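Local coordinates for protein thermosome subunit (Methanococcoides burtonii, PDB 3AQ1) that probably binds and hydrolyses ATP to assist the folding of other proteins, and is a group II chaperonin captured here as an open-state monomer, at residues A[47-52]-A[453-458]; A[79-84]-A[386-391]; A[89-94]-A[370-375]; A[397-402]-A[412-417]. All coordinates share one frame; numbering follows the deposited sequence.

Interaction 1. Residues A[47-52]-A[453-458]; sequences TTTAAV and TQAINA
In the helical body of the chaperonin's equatorial domain, Thr-49 and Ala-50 of helix 45-65 face Ala-455 and Ala-458 of helix 449-467, and the small size of these residues lets two nearly parallel helices lie close. The axes of the two segments approach to 8.2 Å and cross at -28°, with the CA atoms of Ala-50 and Ala-455 4.7 Å apart. The methyl of Ala-50 settles against the backbone of the other helix, its CB 3.6 Å from the carbonyl O of Ala-455 and 4.2 Å from the CB of that residue. One turn further on, the CB of Ala-458 borders the same methyl at 4.4 Å. The first helix begins at the GDGTT signature of the TCP-1 family, a sequence associated with nucleotide binding in relatives, so the C-terminal helix packs beside the opening turns of that element. Thr-49 divides its two branches between the helices. With CG2 anti to the backbone N, the methyl is turned to Ala-455, 4.2 Å from its CB, whereas OG1 (chi1 -56°) lies beside the backbone N and bonds back to the carbonyl O of Asp-45 in its own helix.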
loop_
_atom_site.group_PDB
_atom_site.type_symbol
_atom_site.label_atom_id
_atom_site.label_comp_id
_atom_site.label_asym_id
_atom_site.label_seq_id
_atom_site.Cartn_x
_atom_site.Cartn_y
_atom_site.Cartn_z
ATOM N N THR A 47 6.657 -1.517 -14.607
ATOM C CA THR A 47 7.913 -1.436 -15.333
ATOM C C THR A 47 7.864 -2.234 -16.643
ATOM O O THR A 47 8.263 -1.739 -17.691
ATOM C CB THR A 47 9.080 -1.928 -14.466
ATOM O OG1 THR A 47 9.271 -1.017 -13.376
ATOM C CG2 THR A 47 10.373 -2.025 -15.280
ATOM N N THR A 48 7.362 -3.462 -16.573
ATOM C CA THR A 48 7.335 -4.358 -17.720
ATOM C C THR A 48 6.452 -3.794 -18.815
ATOM O O THR A 48 6.863 -3.696 -19.968
ATOM C CB THR A 48 6.814 -5.749 -17.326
ATOM O OG1 THR A 48 7.654 -6.309 -16.311
ATOM C CG2 THR A 48 6.828 -6.662 -18.518
ATOM N N THR A 49 5.234 -3.423 -18.437
ATOM C CA THR A 49 4.292 -2.790 -19.347
ATOM C C THR A 49 4.872 -1.522 -19.980
ATOM O O THR A 49 4.694 -1.290 -21.172
ATOM C CB THR A 49 2.958 -2.464 -18.631
ATOM O OG1 THR A 49 2.421 -3.658 -18.061
ATOM C CG2 THR A 49 1.947 -1.914 -19.600
ATOM N N ALA A 50 5.570 -0.703 -19.199
ATOM C CA ALA A 50 6.073 0.556 -19.738
ATOM C C ALA A 50 7.207 0.311 -20.734
ATOM O O ALA A 50 7.224 0.882 -21.825
ATOM C CB ALA A 50 6.505 1.503 -18.620
ATOM N N ALA A 51 8.137 -0.557 -20.361
ATOM C CA ALA A 51 9.242 -0.928 -21.237
ATOM C C ALA A 51 8.785 -1.487 -22.579
ATOM O O ALA A 51 9.250 -1.055 -23.632
ATOM C CB ALA A 51 10.145 -1.915 -20.553
ATOM N N VAL A 52 7.892 -2.462 -22.547
ATOM C CA VAL A 52 7.426 -3.077 -23.780
ATOM C C VAL A 52 6.696 -2.050 -24.632
ATOM O O VAL A 52 6.833 -2.029 -25.861
ATOM C CB VAL A 52 6.489 -4.289 -23.505
ATOM C CG1 VAL A 52 5.868 -4.800 -24.796
ATOM C CG2 VAL A 52 7.250 -5.391 -22.808
ATOM N N THR A 453 -2.150 3.782 -15.578
ATOM C CA THR A 453 -1.914 5.111 -16.143
ATOM C C THR A 453 -0.478 5.558 -15.953
ATOM O O THR A 453 0.048 6.305 -16.765
ATOM C CB THR A 453 -2.840 6.217 -15.581
ATOM O OG1 THR A 453 -2.605 6.399 -14.177
ATOM C CG2 THR A 453 -4.298 5.888 -15.828
ATOM N N GLN A 454 0.162 5.116 -14.879
ATOM C CA GLN A 454 1.556 5.469 -14.694
ATOM C C GLN A 454 2.403 4.816 -15.785
ATOM O O GLN A 454 3.289 5.454 -16.357
ATOM C CB GLN A 454 2.045 5.084 -13.303
ATOM C CG GLN A 454 2.376 6.276 -12.414
ATOM C CD GLN A 454 2.244 5.958 -10.922
ATOM O OE1 GLN A 454 1.424 6.559 -10.219
ATOM N NE2 GLN A 454 3.049 5.006 -10.437
ATOM N N ALA A 455 2.118 3.551 -16.086
ATOM C CA ALA A 455 2.885 2.847 -17.098
ATOM C C ALA A 455 2.699 3.484 -18.483
ATOM O O ALA A 455 3.669 3.707 -19.190
ATOM C CB ALA A 455 2.532 1.378 -17.120
ATOM N N ILE A 456 1.464 3.793 -18.861
ATOM C CA ILE A 456 1.227 4.417 -20.151
ATOM C C ILE A 456 1.917 5.773 -20.267
ATOM O O ILE A 456 2.610 6.038 -21.248
ATOM C CB ILE A 456 -0.263 4.550 -20.465
ATOM C CG1 ILE A 456 -0.864 3.170 -20.739
ATOM C CG2 ILE A 456 -0.468 5.440 -21.680
ATOM C CD1 ILE A 456 -2.365 3.181 -20.927
ATOM N N ASN A 457 1.749 6.623 -19.262
ATOM C CA ASN A 457 2.410 7.928 -19.262
ATOM C C ASN A 457 3.949 7.831 -19.253
ATOM O O ASN A 457 4.638 8.641 -19.869
ATOM C CB ASN A 457 1.907 8.815 -18.109
ATOM C CG ASN A 457 0.429 9.194 -18.252
ATOM O OD1 ASN A 457 -0.183 9.025 -19.317
ATOM N ND2 ASN A 457 -0.147 9.718 -17.171
ATOM N N ALA A 458 4.493 6.840 -18.563
ATOM C CA ALA A 458 5.940 6.700 -18.529
ATOM C C ALA A 458 6.476 6.235 -19.887
ATOM O O ALA A 458 7.486 6.732 -20.367
ATOM C CB ALA A 458 6.376 5.750 -17.395
#

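Interaction 2. Residues A[79-84]-A[386-391]; sequences RHAAEK and LAVSKF
The phenyl ring of Phe-391 presents one face to helix 71-92, where the methyl of Ala-81 lies over it as a CH-pi contact and the backbone N of Ala-82 sits above the same face, offset toward the rim. Ala-81 CB is 3.6 Å from the ring centroid and 22° off the ring normal, displaced toward CG, the atom that joins ring to chain. The far corner of the ring, CZ, continues to the next residue, 4.4 Å from the CB of Ala-82. Phe-391 gains this reach because its CG stands anti to the backbone N (chi1 -165°), which sends the ring out toward the other helix. One turn earlier, Val-388 adds an aliphatic branch, its CG2 4.3 Å from Ala-81 CB, so that this one methyl is touched by both valine and phenylalanine. The segment axes pass 9.2 Å apart at -50°. Leu-57 and Leu-373, from two further helices of the equatorial domain, also touch Phe-391, placing the ring in a core shared by several helices. Trimming the phenylalanine to an alanine here is likely to leave the methyl of Ala-81 without its aromatic partner and open a gap between the helices. All four touching residues are buried and meet through carbon and pi surfaces, implying that shape and exclusion of water dominate here, while a hydrogen bond between His-80 and Glu-384 adds a polar tie nearby.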
loop_
_atom_site.group_PDB
_atom_site.type_symbol
_atom_site.label_atom_id
_atom_site.label_comp_id
_atom_site.label_asym_id
_atom_site.label_seq_id
_atom_site.Cartn_x
_atom_site.Cartn_y
_atom_site.Cartn_z
ATOM N N ARG A 79 1.799 12.318 -26.984
ATOM C CA ARG A 79 1.424 12.925 -25.711
ATOM C C ARG A 79 -0.081 13.178 -25.647
ATOM O O ARG A 79 -0.699 13.079 -24.585
ATOM C CB ARG A 79 2.192 14.222 -25.471
ATOM C CG ARG A 79 1.824 14.899 -24.158
ATOM C CD ARG A 79 2.539 16.220 -24.001
ATOM N NE ARG A 79 3.983 16.065 -24.113
ATOM C CZ ARG A 79 4.757 15.629 -23.123
ATOM N NH1 ARG A 79 4.218 15.296 -21.951
ATOM N NH2 ARG A 79 6.070 15.522 -23.306
ATOM N N HIS A 80 -0.667 13.496 -26.793
ATOM C CA HIS A 80 -2.105 13.654 -26.890
ATOM C C HIS A 80 -2.752 12.271 -26.758
ATOM O O HIS A 80 -3.800 12.107 -26.121
ATOM C CB HIS A 80 -2.460 14.341 -28.215
ATOM C CG HIS A 80 -3.897 14.736 -28.336
ATOM N ND1 HIS A 80 -4.513 14.934 -29.556
ATOM C CD2 HIS A 80 -4.845 14.961 -27.396
ATOM C CE1 HIS A 80 -5.776 15.266 -29.360
ATOM N NE2 HIS A 80 -6.005 15.288 -28.060
ATOM N N ALA A 81 -2.101 11.269 -27.334
ATOM C CA ALA A 81 -2.575 9.897 -27.217
ATOM C C ALA A 81 -2.653 9.481 -25.759
ATOM O O ALA A 81 -3.696 9.040 -25.297
ATOM C CB ALA A 81 -1.679 8.953 -27.990
ATOM N N ALA A 82 -1.550 9.627 -25.034
ATOM C CA ALA A 82 -1.499 9.236 -23.628
ATOM C C ALA A 82 -2.599 9.898 -22.820
ATOM O O ALA A 82 -3.203 9.279 -21.949
ATOM C CB ALA A 82 -0.158 9.571 -23.031
ATOM N N GLU A 83 -2.851 11.165 -23.107
ATOM C CA GLU A 83 -3.864 11.912 -22.378
ATOM C C GLU A 83 -5.270 11.425 -22.740
ATOM O O GLU A 83 -6.159 11.344 -21.883
ATOM C CB GLU A 83 -3.687 13.415 -22.619
ATOM C CG GLU A 83 -2.409 13.968 -21.979
ATOM C CD GLU A 83 -1.959 15.302 -22.558
ATOM O OE1 GLU A 83 -2.525 15.732 -23.590
ATOM O OE2 GLU A 83 -1.025 15.909 -21.980
ATOM N N LYS A 84 -5.456 11.077 -24.009
ATOM C CA LYS A 84 -6.715 10.494 -24.456
ATOM C C LYS A 84 -6.958 9.094 -23.874
ATOM O O LYS A 84 -8.094 8.651 -23.790
ATOM C CB LYS A 84 -6.762 10.446 -25.978
ATOM C CG LYS A 84 -8.136 10.152 -26.530
ATOM C CD LYS A 84 -9.172 11.158 -26.026
ATOM C CE LYS A 84 -10.569 10.837 -26.566
ATOM N NZ LYS A 84 -11.659 11.401 -25.721
ATOM N N LEU A 386 -1.781 9.912 -38.003
ATOM C CA LEU A 386 -0.906 8.756 -38.163
ATOM C C LEU A 386 -0.240 8.401 -36.835
ATOM O O LEU A 386 -0.165 7.235 -36.461
ATOM C CB LEU A 386 0.144 9.023 -39.245
ATOM C CG LEU A 386 -0.249 8.507 -40.634
ATOM C CD1 LEU A 386 0.475 9.251 -41.761
ATOM C CD2 LEU A 386 -0.039 6.988 -40.726
ATOM N N ALA A 387 0.216 9.430 -36.124
ATOM C CA ALA A 387 0.930 9.270 -34.864
ATOM C C ALA A 387 0.064 8.645 -33.776
ATOM O O ALA A 387 0.481 7.691 -33.112
ATOM C CB ALA A 387 1.474 10.609 -34.398
ATOM N N VAL A 388 -1.129 9.200 -33.586
ATOM C CA VAL A 388 -2.062 8.677 -32.598
ATOM C C VAL A 388 -2.538 7.278 -32.982
ATOM O O VAL A 388 -2.702 6.401 -32.136
ATOM C CB VAL A 388 -3.256 9.616 -32.420
ATOM C CG1 VAL A 388 -4.353 8.925 -31.651
ATOM C CG2 VAL A 388 -2.806 10.866 -31.700
ATOM N N SER A 389 -2.744 7.078 -34.273
ATOM C CA SER A 389 -3.112 5.775 -34.788
ATOM C C SER A 389 -2.034 4.750 -34.425
ATOM O O SER A 389 -2.339 3.633 -34.006
ATOM C CB SER A 389 -3.311 5.852 -36.306
ATOM O OG SER A 389 -3.838 4.643 -36.813
ATOM N N LYS A 390 -0.772 5.136 -34.581
ATOM C CA LYS A 390 0.331 4.230 -34.288
ATOM C C LYS A 390 0.441 3.967 -32.791
ATOM O O LYS A 390 0.850 2.883 -32.377
ATOM C CB LYS A 390 1.648 4.765 -34.852
ATOM C CG LYS A 390 1.815 4.548 -36.360
ATOM C CD LYS A 390 2.025 3.071 -36.692
ATOM C CE LYS A 390 2.243 2.837 -38.187
ATOM N NZ LYS A 390 2.688 1.434 -38.463
ATOM N N PHE A 391 0.065 4.950 -31.977
ATOM C CA PHE A 391 0.045 4.756 -30.533
ATOM C C PHE A 391 -0.960 3.654 -30.234
ATOM O O PHE A 391 -0.616 2.620 -29.653
ATOM C CB PHE A 391 -0.332 6.052 -29.810
ATOM C CG PHE A 391 -0.037 6.047 -28.323
ATOM C CD1 PHE A 391 -0.888 5.438 -27.434
ATOM C CD2 PHE A 391 1.068 6.696 -27.820
ATOM C CE1 PHE A 391 -0.627 5.456 -26.067
ATOM C CE2 PHE A 391 1.329 6.712 -26.453
ATOM C CZ PHE A 391 0.479 6.096 -25.582
#

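Interaction 3. Residues A[89-94]-A[370-375]; sequences LETITI and SLRLSE
Helix 71-92 reaches its end at Ile-92, with Thr-93 the first residue to leave helical torsions, and it is this last turn, through Thr-91 and Ile-92, that meets Arg-372 of helix 364-378. The guanidinium carries the contact. Ile-92 CG2 lies over the centre of one of its faces, 3.8 Å from Arg-372 CZ, while Thr-91 CG2 approaches obliquely, 3.8 Å from Arg-372 NH1. The arginine arrives by an extended chain from CG to NE (chi3 178°), running past the isoleucine in the opposite direction. Its charge is answered elsewhere: NE forms a salt bridge with Glu-368, one turn earlier on its own helix, which is likely to restrain the rotation of the plane on which the methyl rests. A serine in place of Arg-372 would probably uncover Ile-92 and leave Glu-368 without its mate. The helix end itself is closed at the carbonyl O of Leu-89, which accepts from Ile-92 N at 2.8 Å and from Thr-93 OG1 at 3.2 Å, the two donors coming from opposite faces of its plane. Beyond this, Ile-94 enters a short strand that pairs with Val-358. The arrangement, an aliphatic side chain laid on the flat face of an arginine at the rim of a helix pair, belongs here to the surface of the largely helical equatorial domain of the chaperonin.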
loop_
_atom_site.group_PDB
_atom_site.type_symbol
_atom_site.label_atom_id
_atom_site.label_comp_id
_atom_site.label_asym_id
_atom_site.label_seq_id
_atom_site.Cartn_x
_atom_site.Cartn_y
_atom_site.Cartn_z
ATOM N N LEU A 89 -9.831 5.464 -20.073
ATOM C CA LEU A 89 -9.759 4.590 -18.909
ATOM C C LEU A 89 -10.834 4.923 -17.888
ATOM O O LEU A 89 -11.556 4.036 -17.440
ATOM C CB LEU A 89 -8.384 4.659 -18.248
ATOM C CG LEU A 89 -7.316 3.735 -18.834
ATOM C CD1 LEU A 89 -5.925 4.186 -18.414
ATOM C CD2 LEU A 89 -7.568 2.286 -18.436
ATOM N N GLU A 90 -10.941 6.199 -17.524
ATOM C CA GLU A 90 -11.917 6.627 -16.524
ATOM C C GLU A 90 -13.322 6.223 -16.932
ATOM O O GLU A 90 -14.224 6.143 -16.101
ATOM C CB GLU A 90 -11.860 8.135 -16.309
ATOM C CG GLU A 90 -11.865 8.521 -14.849
ATOM C CD GLU A 90 -10.591 9.231 -14.443
ATOM O OE1 GLU A 90 -10.161 10.137 -15.191
ATOM O OE2 GLU A 90 -10.022 8.888 -13.382
ATOM N N THR A 91 -13.489 5.962 -18.222
ATOM C CA THR A 91 -14.768 5.558 -18.785
ATOM C C THR A 91 -14.991 4.046 -18.718
ATOM O O THR A 91 -16.121 3.602 -18.606
ATOM C CB THR A 91 -14.916 6.066 -20.251
ATOM O OG1 THR A 91 -15.400 7.420 -20.251
ATOM C CG2 THR A 91 -15.867 5.175 -21.060
ATOM N N ILE A 92 -13.921 3.256 -18.774
ATOM C CA ILE A 92 -14.051 1.793 -18.811
ATOM C C ILE A 92 -13.625 1.078 -17.524
ATOM O O ILE A 92 -13.570 -0.152 -17.476
ATOM C CB ILE A 92 -13.247 1.188 -19.969
ATOM C CG1 ILE A 92 -11.771 1.087 -19.597
ATOM C CG2 ILE A 92 -13.410 2.032 -21.210
ATOM C CD1 ILE A 92 -10.981 0.182 -20.505
ATOM N N THR A 93 -13.317 1.849 -16.487
ATOM C CA THR A 93 -12.917 1.281 -15.207
ATOM C C THR A 93 -14.121 0.852 -14.399
ATOM O O THR A 93 -15.236 1.300 -14.649
ATOM C CB THR A 93 -12.146 2.289 -14.369
ATOM O OG1 THR A 93 -12.775 3.566 -14.488
ATOM C CG2 THR A 93 -10.729 2.395 -14.854
ATOM N N ILE A 94 -13.875 -0.015 -13.423
ATOM C CA ILE A 94 -14.905 -0.494 -12.511
ATOM C C ILE A 94 -14.758 0.273 -11.218
ATOM O O ILE A 94 -13.660 0.360 -10.679
ATOM C CB ILE A 94 -14.704 -1.980 -12.216
ATOM C CG1 ILE A 94 -14.657 -2.774 -13.529
ATOM C CG2 ILE A 94 -15.766 -2.487 -11.253
ATOM C CD1 ILE A 94 -14.660 -4.264 -13.349
ATOM N N SER A 370 -6.868 0.455 -27.266
ATOM C CA SER A 370 -6.454 0.414 -28.669
ATOM C C SER A 370 -7.627 0.600 -29.610
ATOM O O SER A 370 -7.562 1.384 -30.557
ATOM C CB SER A 370 -5.765 -0.899 -28.984
ATOM O OG SER A 370 -5.542 -1.019 -30.376
ATOM N N LEU A 371 -8.703 -0.132 -29.351
ATOM C CA LEU A 371 -9.894 -0.031 -30.177
ATOM C C LEU A 371 -10.468 1.388 -30.164
ATOM O O LEU A 371 -10.669 1.996 -31.210
ATOM C CB LEU A 371 -10.945 -1.033 -29.718
ATOM C CG LEU A 371 -12.315 -0.866 -30.368
ATOM C CD1 LEU A 371 -12.274 -1.377 -31.802
ATOM C CD2 LEU A 371 -13.387 -1.579 -29.568
ATOM N N ARG A 372 -10.728 1.920 -28.976
ATOM C CA ARG A 372 -11.347 3.230 -28.858
ATOM C C ARG A 372 -10.416 4.345 -29.271
ATOM O O ARG A 372 -10.854 5.457 -29.538
ATOM C CB ARG A 372 -11.805 3.477 -27.433
ATOM C CG ARG A 372 -12.924 2.580 -26.998
ATOM C CD ARG A 372 -13.043 2.632 -25.490
ATOM N NE ARG A 372 -14.145 1.815 -25.004
ATOM C CZ ARG A 372 -15.289 2.312 -24.558
ATOM N NH1 ARG A 372 -15.472 3.626 -24.527
ATOM N NH2 ARG A 372 -16.242 1.496 -24.134
ATOM N N LEU A 373 -9.125 4.063 -29.317
ATOM C CA LEU A 373 -8.182 5.112 -29.661
ATOM C C LEU A 373 -7.954 5.107 -31.165
ATOM O O LEU A 373 -7.489 6.091 -31.733
ATOM C CB LEU A 373 -6.869 4.942 -28.896
ATOM C CG LEU A 373 -5.882 6.100 -28.998
ATOM C CD1 LEU A 373 -6.507 7.364 -28.436
ATOM C CD2 LEU A 373 -4.581 5.754 -28.279
ATOM N N SER A 374 -8.287 3.988 -31.802
ATOM C CA SER A 374 -8.243 3.892 -33.257
ATOM C C SER A 374 -9.491 4.532 -33.834
ATOM O O SER A 374 -9.494 4.992 -34.974
ATOM C CB SER A 374 -8.129 2.437 -33.723
ATOM O OG SER A 374 -6.774 2.027 -33.783
ATOM N N GLU A 375 -10.554 4.553 -33.037
ATOM C CA GLU A 375 -11.762 5.270 -33.406
ATOM C C GLU A 375 -11.480 6.768 -33.333
ATOM O O GLU A 375 -11.834 7.524 -34.244
ATOM C CB GLU A 375 -12.930 4.882 -32.493
ATOM C CG GLU A 375 -13.920 3.916 -33.134
ATOM C CD GLU A 375 -14.488 2.898 -32.150
ATOM O OE1 GLU A 375 -14.050 2.879 -30.980
ATOM O OE2 GLU A 375 -15.369 2.108 -32.547
#

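Interaction 4. Residues A[397-402]-A[412-417]; sequences VIPVAL and DIMVEL
Apolar contact accounts for the meeting of Pro-399 and Val-400 with Met-414 and Leu-417. The CG2 methyl of Val-400 touches Met-414 CG at 3.6 Å, the two side chains crossing at about a right angle. Leu-417, one turn beyond the methionine, reaches with CD1 to 4.1 Å from Pro-399 CB.

The thioether takes part in the same apolar contact. Met-414 SD lies 3.7 Å from Pro-399 CB and 4.0 Å from Val-400 CG2, so the sulfur rests against both the proline ring and the valine methyl. The folded chain explains this: the methionine bends at chi2 (-45°) and again at chi3 (-60°), and its end comes nearer to the other helix than the direction of its first bond would suggest. Val-367 of helix 364-378 touches both Pro-399 and Leu-417, adding a third helix to this apolar cluster, and Val-437 of a nearby strand also packs on the leucine.

These residues belong to a helical hairpin of the equatorial domain, in which helix 397-405 is followed after a short loop by helix 410-422, and the two segments run at 133° to each other with axes 9.9 Å apart. Pro-399 stands in the first turn of its helix, where the missing amide hydrogen costs no backbone bond of the regular pattern.

The backbone hydrogen bonds, by contrast, stay within each helix, as from Ala-401 N to Val-397 O at 2.9 Å.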
loop_
_atom_site.group_PDB
_atom_site.type_symbol
_atom_site.label_atom_id
_atom_site.label_comp_id
_atom_site.label_asym_id
_atom_site.label_seq_id
_atom_site.Cartn_x
_atom_site.Cartn_y
_atom_site.Cartn_z
ATOM N N VAL A 397 0.557 -4.549 -28.097
ATOM C CA VAL A 397 1.782 -5.301 -27.915
ATOM C C VAL A 397 1.744 -6.011 -26.561
ATOM O O VAL A 397 2.370 -7.050 -26.378
ATOM C CB VAL A 397 3.021 -4.401 -28.016
ATOM C CG1 VAL A 397 3.184 -3.538 -26.745
ATOM C CG2 VAL A 397 4.243 -5.252 -28.244
ATOM N N ILE A 398 0.987 -5.452 -25.625
ATOM C CA ILE A 398 0.854 -6.033 -24.288
ATOM C C ILE A 398 0.141 -7.381 -24.321
ATOM O O ILE A 398 0.678 -8.369 -23.835
ATOM C CB ILE A 398 0.160 -5.048 -23.276
ATOM C CG1 ILE A 398 1.161 -4.047 -22.704
ATOM C CG2 ILE A 398 -0.417 -5.794 -22.112
ATOM C CD1 ILE A 398 1.826 -3.180 -23.727
ATOM N N PRO A 399 -1.068 -7.438 -24.903
ATOM C CA PRO A 399 -1.759 -8.731 -25.012
ATOM C C PRO A 399 -0.969 -9.708 -25.874
ATOM O O PRO A 399 -0.978 -10.902 -25.589
ATOM C CB PRO A 399 -3.057 -8.392 -25.746
ATOM C CG PRO A 399 -3.134 -6.926 -25.774
ATOM C CD PRO A 399 -1.763 -6.385 -25.651
ATOM N N VAL A 400 -0.313 -9.211 -26.923
ATOM C CA VAL A 400 0.448 -10.076 -27.809
ATOM C C VAL A 400 1.626 -10.691 -27.070
ATOM O O VAL A 400 1.931 -11.873 -27.251
ATOM C CB VAL A 400 0.937 -9.346 -29.080
ATOM C CG1 VAL A 400 2.058 -10.134 -29.739
ATOM C CG2 VAL A 400 -0.214 -9.136 -30.059
ATOM N N ALA A 401 2.283 -9.903 -26.224
ATOM C CA ALA A 401 3.343 -10.463 -25.380
ATOM C C ALA A 401 2.805 -11.493 -24.386
ATOM O O ALA A 401 3.432 -12.531 -24.177
ATOM C CB ALA A 401 4.120 -9.379 -24.674
ATOM N N LEU A 402 1.640 -11.237 -23.790
ATOM C CA LEU A 402 1.048 -12.233 -22.897
ATOM C C LEU A 402 0.875 -13.582 -23.598
ATOM O O LEU A 402 1.256 -14.612 -23.058
ATOM C CB LEU A 402 -0.284 -11.750 -22.308
ATOM C CG LEU A 402 -0.155 -10.626 -21.280
ATOM C CD1 LEU A 402 -1.518 -10.063 -20.861
ATOM C CD2 LEU A 402 0.648 -11.114 -20.077
ATOM N N ASP A 412 -4.473 -16.015 -32.880
ATOM C CA ASP A 412 -5.679 -16.620 -32.344
ATOM C C ASP A 412 -6.278 -15.784 -31.222
ATOM O O ASP A 412 -7.482 -15.520 -31.216
ATOM C CB ASP A 412 -5.383 -18.031 -31.832
ATOM C CG ASP A 412 -5.622 -19.088 -32.883
ATOM O OD1 ASP A 412 -5.686 -18.721 -34.073
ATOM O OD2 ASP A 412 -5.752 -20.279 -32.520
ATOM N N ILE A 413 -5.433 -15.381 -30.275
ATOM C CA ILE A 413 -5.875 -14.621 -29.108
ATOM C C ILE A 413 -6.355 -13.216 -29.463
ATOM O O ILE A 413 -7.350 -12.743 -28.907
ATOM C CB ILE A 413 -4.758 -14.487 -28.056
ATOM C CG1 ILE A 413 -4.268 -15.867 -27.595
ATOM C CG2 ILE A 413 -5.234 -13.628 -26.892
ATOM C CD1 ILE A 413 -5.329 -16.680 -26.951
ATOM N N MET A 414 -5.647 -12.554 -30.379
ATOM C CA MET A 414 -5.986 -11.191 -30.788
ATOM C C MET A 414 -7.298 -11.125 -31.566
ATOM O O MET A 414 -8.100 -10.203 -31.389
ATOM C CB MET A 414 -4.849 -10.544 -31.595
ATOM C CG MET A 414 -3.643 -10.113 -30.752
ATOM S SD MET A 414 -4.081 -9.237 -29.228
ATOM C CE MET A 414 -4.981 -7.827 -29.875
ATOM N N VAL A 415 -7.511 -12.102 -32.438
ATOM C CA VAL A 415 -8.772 -12.202 -33.145
ATOM C C VAL A 415 -9.886 -12.291 -32.119
ATOM O O VAL A 415 -10.842 -11.524 -32.145
ATOM C CB VAL A 415 -8.777 -13.433 -34.068
ATOM C CG1 VAL A 415 -10.199 -13.823 -34.482
ATOM C CG2 VAL A 415 -7.879 -13.174 -35.276
ATOM N N GLU A 416 -9.735 -13.217 -31.187
ATOM C CA GLU A 416 -10.759 -13.454 -30.192
ATOM C C GLU A 416 -10.937 -12.247 -29.257
ATOM O O GLU A 416 -12.062 -11.937 -28.862
ATOM C CB GLU A 416 -10.453 -14.749 -29.431
ATOM C CG GLU A 416 -11.397 -15.062 -28.289
ATOM C CD GLU A 416 -12.821 -15.261 -28.763
ATOM O OE1 GLU A 416 -13.029 -15.273 -29.997
ATOM O OE2 GLU A 416 -13.727 -15.401 -27.905
ATOM N N LEU A 417 -9.847 -11.555 -28.916
ATOM C CA LEU A 417 -9.968 -10.356 -28.077
ATOM C C LEU A 417 -10.669 -9.217 -28.813
ATOM O O LEU A 417 -11.525 -8.535 -28.244
ATOM C CB LEU A 417 -8.622 -9.888 -27.511
ATOM C CG LEU A 417 -8.042 -10.796 -26.421
ATOM C CD1 LEU A 417 -6.640 -10.386 -26.036
ATOM C CD2 LEU A 417 -8.949 -10.868 -25.199
#

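How the interactions relate
From the N terminus, helix 45-65 opens interaction 1, whose loop is closed last, by helix 449-467 some 400 residues later. Helix 71-92 follows and opens interaction 2, then interaction 3. The chain leaves for the long excursion that in this family holds the intermediate and apical domains, and on its return 370-375 closes interaction 3 and 386-391 closes interaction 2, one loop within the other. Interaction 4 comes afterwards in series, a local loop of the next two helices, still enclosed by interaction 1; none cross. Ile-456 touches Phe-391 between interactions 1 and 2, while Lys-84 with Leu-373 and Thr-49 with Ile-398 join both halves of the equatorial domain.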